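Local coordinates for protein PTS system, IIA component (Enterococcus faecalis, PDB 3BED) that probably acts as a phosphoryl-transfer component of a mannose/sorbose-type sugar phosphotransferase system, at residues 24-28 against 100-105; 17-21 against 33-38. One frame throughout, in Å; residues are numbered along the deposited sequence. Where two conformers were deposited one is given.

Overall arrangement
Both contacts use helix 16-28, which follows strand 7-13 in a fold with a four-stranded parallel sheet in the order 35-39, 7-13, 64-68, 89-93. In contact 2 the first half of the helix (17-21) packs on strand 35-39, next in the chain and outermost within it; in contact 1 its last turn (24-28) meets helix 97-105, which follows strand 89-93, outermost on the other side within this chain. The segments alternate along the sequence, and the two centres lie about 11 Å apart. A100 CB touches T20 CG2 at 3.9 Å, joining the contacts directly. Helix 16-28 thus ties early and late parts of the chain, and both contacts reach the second subunit.

Contact 1 (24-28 against 100-105)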
ATOM      1  N   THR A  24      10.008  -3.645  -0.327  1.00 16.80           N
ATOM      2  CA  THR A  24      10.915  -2.511  -0.557  0.70 15.12           C
ATOM      3  C   THR A  24      12.359  -2.983  -0.580  1.00 16.92           C
ATOM      4  O   THR A  24      13.134  -2.558  -1.409  1.00 18.09           O
ATOM      5  CB  THR A  24      10.749  -1.443   0.573  0.70 15.01           C
ATOM      6  OG1 THR A  24       9.410  -0.946   0.544  0.70 13.98           O
ATOM      7  CG2 THR A  24      11.709  -0.286   0.385  0.70 14.86           C
ATOM      8  N   GLN A  25      12.723  -3.842   0.378  1.00 17.33           N
ATOM      9  CA  GLN A  25      14.128  -4.258   0.428  1.00 17.90           C
ATOM     10  C   GLN A  25      14.488  -5.052  -0.848  1.00 19.77           C
ATOM     11  O   GLN A  25      15.606  -4.974  -1.351  1.00 20.20           O
ATOM     12  CB  GLN A  25      14.367  -5.094   1.710  1.00 16.91           C
ATOM     13  CG  GLN A  25      14.413  -4.208   2.965  1.00 21.60           C
ATOM     14  CD  GLN A  25      14.178  -4.992   4.241  1.00 25.43           C
ATOM     15  OE1 GLN A  25      13.683  -6.125   4.209  1.00 28.55           O
ATOM     16  NE2 GLN A  25      14.555  -4.405   5.369  1.00 29.43           N
HETATM   17  N   MSE A  26      13.511  -5.762  -1.392  1.00 19.56           N
HETATM   18  CA  MSE A  26      13.750  -6.548  -2.604  1.00 20.03           C
HETATM   19  C   MSE A  26      13.839  -5.728  -3.890  1.00 19.50           C
HETATM   20  O   MSE A  26      14.234  -6.248  -4.949  1.00 20.12           O
HETATM   21  CB  MSE A  26      12.731  -7.673  -2.724  1.00 19.55           C
HETATM   22  CG  MSE A  26      12.921  -8.790  -1.663  1.00 23.12           C
HETATM   23 SE   MSE A  26      14.436  -9.932  -2.131  0.75 24.04          SE
HETATM   24  CE  MSE A  26      13.600 -10.868  -3.640  1.00 26.80           C
ATOM     25  N   ILE A  27      13.504  -4.445  -3.785  1.00 18.66           N
ATOM     26  CA  ILE A  27      13.524  -3.517  -4.898  1.00 18.57           C
ATOM     27  C   ILE A  27      14.738  -2.595  -4.785  1.00 19.42           C
ATOM     28  O   ILE A  27      15.417  -2.355  -5.769  1.00 19.10           O
ATOM     29  CB  ILE A  27      12.200  -2.694  -4.980  1.00 18.01           C
ATOM     30  CG1 ILE A  27      11.049  -3.638  -5.373  1.00 18.07           C
ATOM     31  CG2 ILE A  27      12.311  -1.502  -6.000  1.00 18.90           C
ATOM     32  CD1 ILE A  27       9.695  -3.037  -5.170  1.00 16.25           C
ATOM     33  N   VAL A  28      14.977  -2.071  -3.577  1.00 19.08           N
ATOM     34  CA  VAL A  28      16.065  -1.079  -3.372  1.00 20.79           C
ATOM     35  C   VAL A  28      17.306  -1.654  -2.705  1.00 21.00           C
ATOM     36  O   VAL A  28      18.372  -1.041  -2.763  1.00 22.33           O
ATOM     37  CB  VAL A  28      15.586   0.214  -2.612  1.00 20.71           C
ATOM     38  CG1 VAL A  28      14.363   0.865  -3.299  1.00 23.01           C
ATOM     39  CG2 VAL A  28      15.315  -0.046  -1.138  1.00 23.31           C
ATOM     40  N   ALA A 100       7.244   3.905   0.235  1.00 17.51           N
ATOM     41  CA  ALA A 100       8.245   3.180   1.015  1.00 17.10           C
ATOM     42  C   ALA A 100       9.580   3.139   0.287  1.00 17.94           C
ATOM     43  O   ALA A 100      10.640   3.308   0.923  1.00 18.63           O
ATOM     44  CB  ALA A 100       7.761   1.768   1.311  1.00 17.77           C
ATOM     45  N   ILE A 101       9.542   2.869  -1.028  1.00 16.01           N
ATOM     46  CA  ILE A 101      10.786   2.902  -1.841  1.00 16.86           C
ATOM     47  C   ILE A 101      11.458   4.268  -1.786  1.00 17.65           C
ATOM     48  O   ILE A 101      12.687   4.356  -1.557  1.00 18.03           O
ATOM     49  CB  ILE A 101      10.472   2.506  -3.336  1.00 17.73           C
ATOM     50  CG1 ILE A 101      10.135   0.995  -3.342  1.00 19.82           C
ATOM     51  CG2 ILE A 101      11.575   3.064  -4.317  1.00 20.58           C
ATOM     52  CD1 ILE A 101       9.430   0.693  -4.729  1.00 22.53           C
ATOM     53  N   GLU A 102      10.683   5.328  -2.033  1.00 17.97           N
ATOM     54  CA  GLU A 102      11.303   6.634  -1.988  1.00 19.22           C
ATOM     55  C   GLU A 102      11.830   7.004  -0.606  1.00 19.20           C
ATOM     56  O   GLU A 102      12.871   7.661  -0.509  1.00 20.58           O
ATOM     57  CB  GLU A 102      10.377   7.704  -2.559  1.00 19.74           C
ATOM     58  CG  GLU A 102      10.054   7.458  -4.045  1.00 23.51           C
ATOM     59  CD  GLU A 102      11.279   7.486  -4.965  1.00 28.68           C
ATOM     60  OE1 GLU A 102      12.331   8.079  -4.622  1.00 32.33           O
ATOM     61  OE2 GLU A 102      11.170   6.916  -6.052  1.00 31.40           O
ATOM     62  N   ALA A 103      11.140   6.606   0.461  1.00 18.92           N
ATOM     63  CA  ALA A 103      11.610   6.888   1.811  1.00 18.91           C
ATOM     64  C   ALA A 103      12.937   6.196   2.032  1.00 19.98           C
ATOM     65  O   ALA A 103      13.860   6.744   2.661  1.00 21.18           O
ATOM     66  CB  ALA A 103      10.574   6.405   2.806  1.00 18.94           C
ATOM     67  N   ALA A 104      13.046   4.976   1.509  1.00 20.88           N
ATOM     68  CA  ALA A 104      14.197   4.128   1.793  1.00 22.08           C
ATOM     69  C   ALA A 104      15.457   4.707   1.194  1.00 23.43           C
ATOM     70  O   ALA A 104      16.530   4.484   1.731  1.00 25.63           O
ATOM     71  CB  ALA A 104      13.967   2.765   1.238  1.00 22.84           C
ATOM     72  N   VAL A 105      15.342   5.380   0.051  1.00 22.87           N
ATOM     73  CA  VAL A 105      16.538   5.866  -0.633  1.00 24.71           C
ATOM     74  C   VAL A 105      16.739   7.365  -0.546  1.00 24.55           C
ATOM     75  O   VAL A 105      17.777   7.890  -1.016  1.00 25.57           O
ATOM     76  CB  VAL A 105      16.557   5.449  -2.116  1.00 24.76           C
ATOM     77  CG1 VAL A 105      16.477   3.913  -2.214  1.00 25.20           C
ATOM     78  CG2 VAL A 105      15.492   6.135  -2.902  1.00 25.33           C
TER
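I101, T24 and V28 bury the most surface where the last turn of helix 16-28 meets the end of helix 97-105. The I101 side chain divides its work between two branches. Its CG2 methyl lies 3.7 Å from V28 CG1, while the longer arm, with CG1 anti to the carbonyl carbon (chi1 -70°) and extended beyond it (chi2 164°), carries CD1 outward to I27. The two isoleucine side chains cross at about a right angle, and I101 CD1 sits against both the CD1 and CG2 methyls of I27, 3.8 Å from I27 CD1. I101 and I27 also pack on the second subunit, against L70 and H13 of that subunit respectively.

The two helices are neighbours in an alpha/beta fold with a parallel sheet, and their short segments run 9.7 Å apart at a crossing angle of -60°. The backbones come nearest at T24 and I101, whose CA atoms are 5.6 Å apart, and the alanines on the facing side of 97-105, A100 and A104, add only a methyl each. T24, in one of its two conformers, turns its methyl and its hydroxyl to different partners. CG2, anti to the backbone N, rests over the I101 backbone and reaches A104 CB at 3.9 Å. OG1 comes within 3.3 Å of A100 CB, yet its polar need is met inside its own helix by a hydrogen bond with T20 O.

V28 closes the contact toward the C-terminal ends of both helices. Its CG2 comes to A104 CB beside T24 CG2, so that the alanine methyl faces both residues, and V105 CG1 lies against V28 CB at 3.8 Å, with the two valine side chains slanting across each other.

Contact 2 (17-21 against 33-38); sequences AEETL and DAAIVS
L21 and I36 meet at an oblique angle, with the leucine coming from the helix and the isoleucine from the strand. L21 CD2 lies 3.9 Å from I36 CD1, and the same isoleucine methyl also approaches L21 CB, at 3.9 Å, and the backbone oxygen of A17. With CG anti to the backbone N (chi1 -179°), L21 extends toward the start of the strand and forks over A34: CD1 lies 4.1 Å from A34 CB, whereas CD2 comes to 3.4 Å from A34 O. The other I36 branch, CG2, packs on the E18 backbone at 3.9 Å from E18 N.

This is the helix-to-second-strand packing of a beta-alpha-beta unit formed by strand 7-13, helix 16-28 and strand 35-39. The helix runs roughly antiparallel to the strand, at 149° between the short segments, and beneath it L10 of the first strand touches both A17 and I36.

At the other end a water adds to the sparse direct contact, E18 CB to S38 OG at 4.1 Å. It accepts a hydrogen bond from E18 N at 2.9 Å and makes a short one, 2.5 Å, with S38 OG, bridging helix and strand. In one of the two conformers of E18 its carboxylate makes a salt bridge with R15.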
ATOM      1  N   ALA A  17       2.368  -3.547   6.765  1.00 16.16           N
ATOM      2  CA  ALA A  17       3.584  -2.710   6.824  1.00 17.51           C
ATOM      3  C   ALA A  17       4.802  -3.625   6.750  1.00 17.93           C
ATOM      4  O   ALA A  17       5.770  -3.329   6.046  1.00 18.14           O
ATOM      5  CB  ALA A  17       3.641  -1.885   8.108  1.00 18.18           C
ATOM      6  N   GLU A  18       4.769  -4.723   7.509  1.00 18.73           N
ATOM      7  CA  GLU A  18       5.872  -5.679   7.528  0.50 19.10           C
ATOM      8  C   GLU A  18       6.228  -6.114   6.109  1.00 18.45           C
ATOM      9  O   GLU A  18       7.382  -6.099   5.712  1.00 18.66           O
ATOM     10  CB  GLU A  18       5.450  -6.901   8.334  0.50 20.59           C
ATOM     11  CG  GLU A  18       6.463  -7.981   8.406  0.50 22.50           C
ATOM     12  CD  GLU A  18       6.164  -8.896   9.564  0.50 28.95           C
ATOM     13  OE1 GLU A  18       5.230  -9.712   9.443  0.50 24.56           O
ATOM     14  OE2 GLU A  18       6.848  -8.788  10.597  0.50 26.88           O
ATOM     15  N   GLU A  19       5.207  -6.523   5.345  1.00 17.54           N
ATOM     16  CA  GLU A  19       5.489  -7.021   4.003  1.00 16.53           C
ATOM     17  C   GLU A  19       5.822  -5.896   3.030  1.00 17.56           C
ATOM     18  O   GLU A  19       6.498  -6.126   2.044  1.00 18.26           O
ATOM     19  CB  GLU A  19       4.306  -7.868   3.463  1.00 17.19           C
ATOM     20  CG  GLU A  19       4.096  -9.149   4.291  1.00 18.68           C
ATOM     21  CD  GLU A  19       5.272 -10.122   4.188  1.00 22.12           C
ATOM     22  OE1 GLU A  19       6.167  -9.947   3.305  1.00 23.20           O
ATOM     23  OE2 GLU A  19       5.317 -11.059   5.026  1.00 26.28           O
ATOM     24  N   THR A  20       5.315  -4.693   3.304  1.00 16.75           N
ATOM     25  CA  THR A  20       5.706  -3.537   2.494  1.00 15.99           C
ATOM     26  C   THR A  20       7.218  -3.304   2.611  1.00 16.63           C
ATOM     27  O   THR A  20       7.889  -3.067   1.586  1.00 16.52           O
ATOM     28  CB  THR A  20       4.915  -2.281   2.886  1.00 16.00           C
ATOM     29  OG1 THR A  20       3.517  -2.550   2.735  1.00 17.50           O
ATOM     30  CG2 THR A  20       5.258  -1.129   1.954  1.00 17.28           C
ATOM     31  N   LEU A  21       7.745  -3.351   3.844  1.00 17.31           N
ATOM     32  CA  LEU A  21       9.196  -3.230   4.018  1.00 17.71           C
ATOM     33  C   LEU A  21       9.950  -4.351   3.282  1.00 17.91           C
ATOM     34  O   LEU A  21      10.934  -4.096   2.616  1.00 16.90           O
ATOM     35  CB  LEU A  21       9.575  -3.214   5.508  1.00 18.49           C
ATOM     36  CG  LEU A  21      11.072  -3.067   5.790  1.00 19.96           C
ATOM     37  CD1 LEU A  21      11.635  -1.781   5.199  1.00 20.93           C
ATOM     38  CD2 LEU A  21      11.360  -3.175   7.302  1.00 20.51           C
ATOM     39  N   ASP A  33      15.573   0.254   5.503  1.00 27.98           N
ATOM     40  CA  ASP A  33      15.394  -0.122   6.892  1.00 28.77           C
ATOM     41  C   ASP A  33      14.300   0.700   7.551  1.00 27.27           C
ATOM     42  O   ASP A  33      14.196   1.925   7.336  1.00 27.70           O
ATOM     43  CB  ASP A  33      16.701   0.012   7.674  1.00 30.50           C
ATOM     44  CG  ASP A  33      16.681  -0.791   8.960  1.00 36.19           C
ATOM     45  OD1 ASP A  33      15.845  -1.735   9.095  1.00 41.78           O
ATOM     46  OD2 ASP A  33      17.500  -0.467   9.851  1.00 39.91           O
ATOM     47  N   ALA A  34      13.487   0.019   8.342  1.00 25.10           N
ATOM     48  CA  ALA A  34      12.425   0.683   9.092  1.00 23.45           C
ATOM     49  C   ALA A  34      12.049  -0.201  10.237  1.00 22.78           C
ATOM     50  O   ALA A  34      12.168  -1.447  10.144  1.00 24.58           O
ATOM     51  CB  ALA A  34      11.188   0.978   8.204  1.00 23.69           C
ATOM     52  N   ALA A  35      11.658   0.416  11.343  1.00 20.11           N
ATOM     53  CA  ALA A  35      10.976  -0.351  12.395  1.00 19.40           C
ATOM     54  C   ALA A  35       9.548  -0.571  11.926  1.00 20.24           C
ATOM     55  O   ALA A  35       9.080   0.112  11.020  1.00 20.07           O
ATOM     56  CB  ALA A  35      11.000   0.417  13.704  1.00 20.19           C
ATOM     57  N   ILE A  36       8.895  -1.572  12.509  1.00 18.78           N
ATOM     58  CA  ILE A  36       7.531  -1.922  12.080  1.00 19.13           C
ATOM     59  C   ILE A  36       6.650  -2.035  13.293  1.00 19.17           C
ATOM     60  O   ILE A  36       7.063  -2.601  14.310  1.00 19.17           O
ATOM     61  CB  ILE A  36       7.530  -3.332  11.380  1.00 20.24           C
ATOM     62  CG1 ILE A  36       8.420  -3.336  10.114  1.00 19.71           C
ATOM     63  CG2 ILE A  36       6.136  -3.781  11.081  1.00 19.99           C
ATOM     64  CD1 ILE A  36       7.951  -2.341   8.997  1.00 21.48           C
ATOM     65  N   VAL A  37       5.431  -1.507  13.196  1.00 18.62           N
ATOM     66  CA  VAL A  37       4.337  -1.866  14.135  1.00 18.08           C
ATOM     67  C   VAL A  37       3.232  -2.560  13.353  1.00 18.37           C
ATOM     68  O   VAL A  37       2.658  -1.976  12.402  1.00 18.75           O
ATOM     69  CB  VAL A  37       3.733  -0.653  14.843  1.00 19.12           C
ATOM     70  CG1 VAL A  37       2.550  -1.085  15.767  1.00 19.38           C
ATOM     71  CG2 VAL A  37       4.819   0.101  15.609  1.00 18.61           C
ATOM     72  N   SER A  38       2.977  -3.797  13.758  1.00 18.72           N
ATOM     73  CA  SER A  38       1.941  -4.653  13.194  1.00 19.71           C
ATOM     74  C   SER A  38       0.853  -4.788  14.242  1.00 19.40           C
ATOM     75  O   SER A  38       1.042  -5.487  15.275  1.00 22.67           O
ATOM     76  CB  SER A  38       2.537  -6.034  12.910  1.00 21.04           C
ATOM     77  OG  SER A  38       3.474  -5.930  11.837  1.00 22.10           O
TER
HETATM   78  O   HOH W   1       2.931  -4.721   9.732  1.00 18.02           O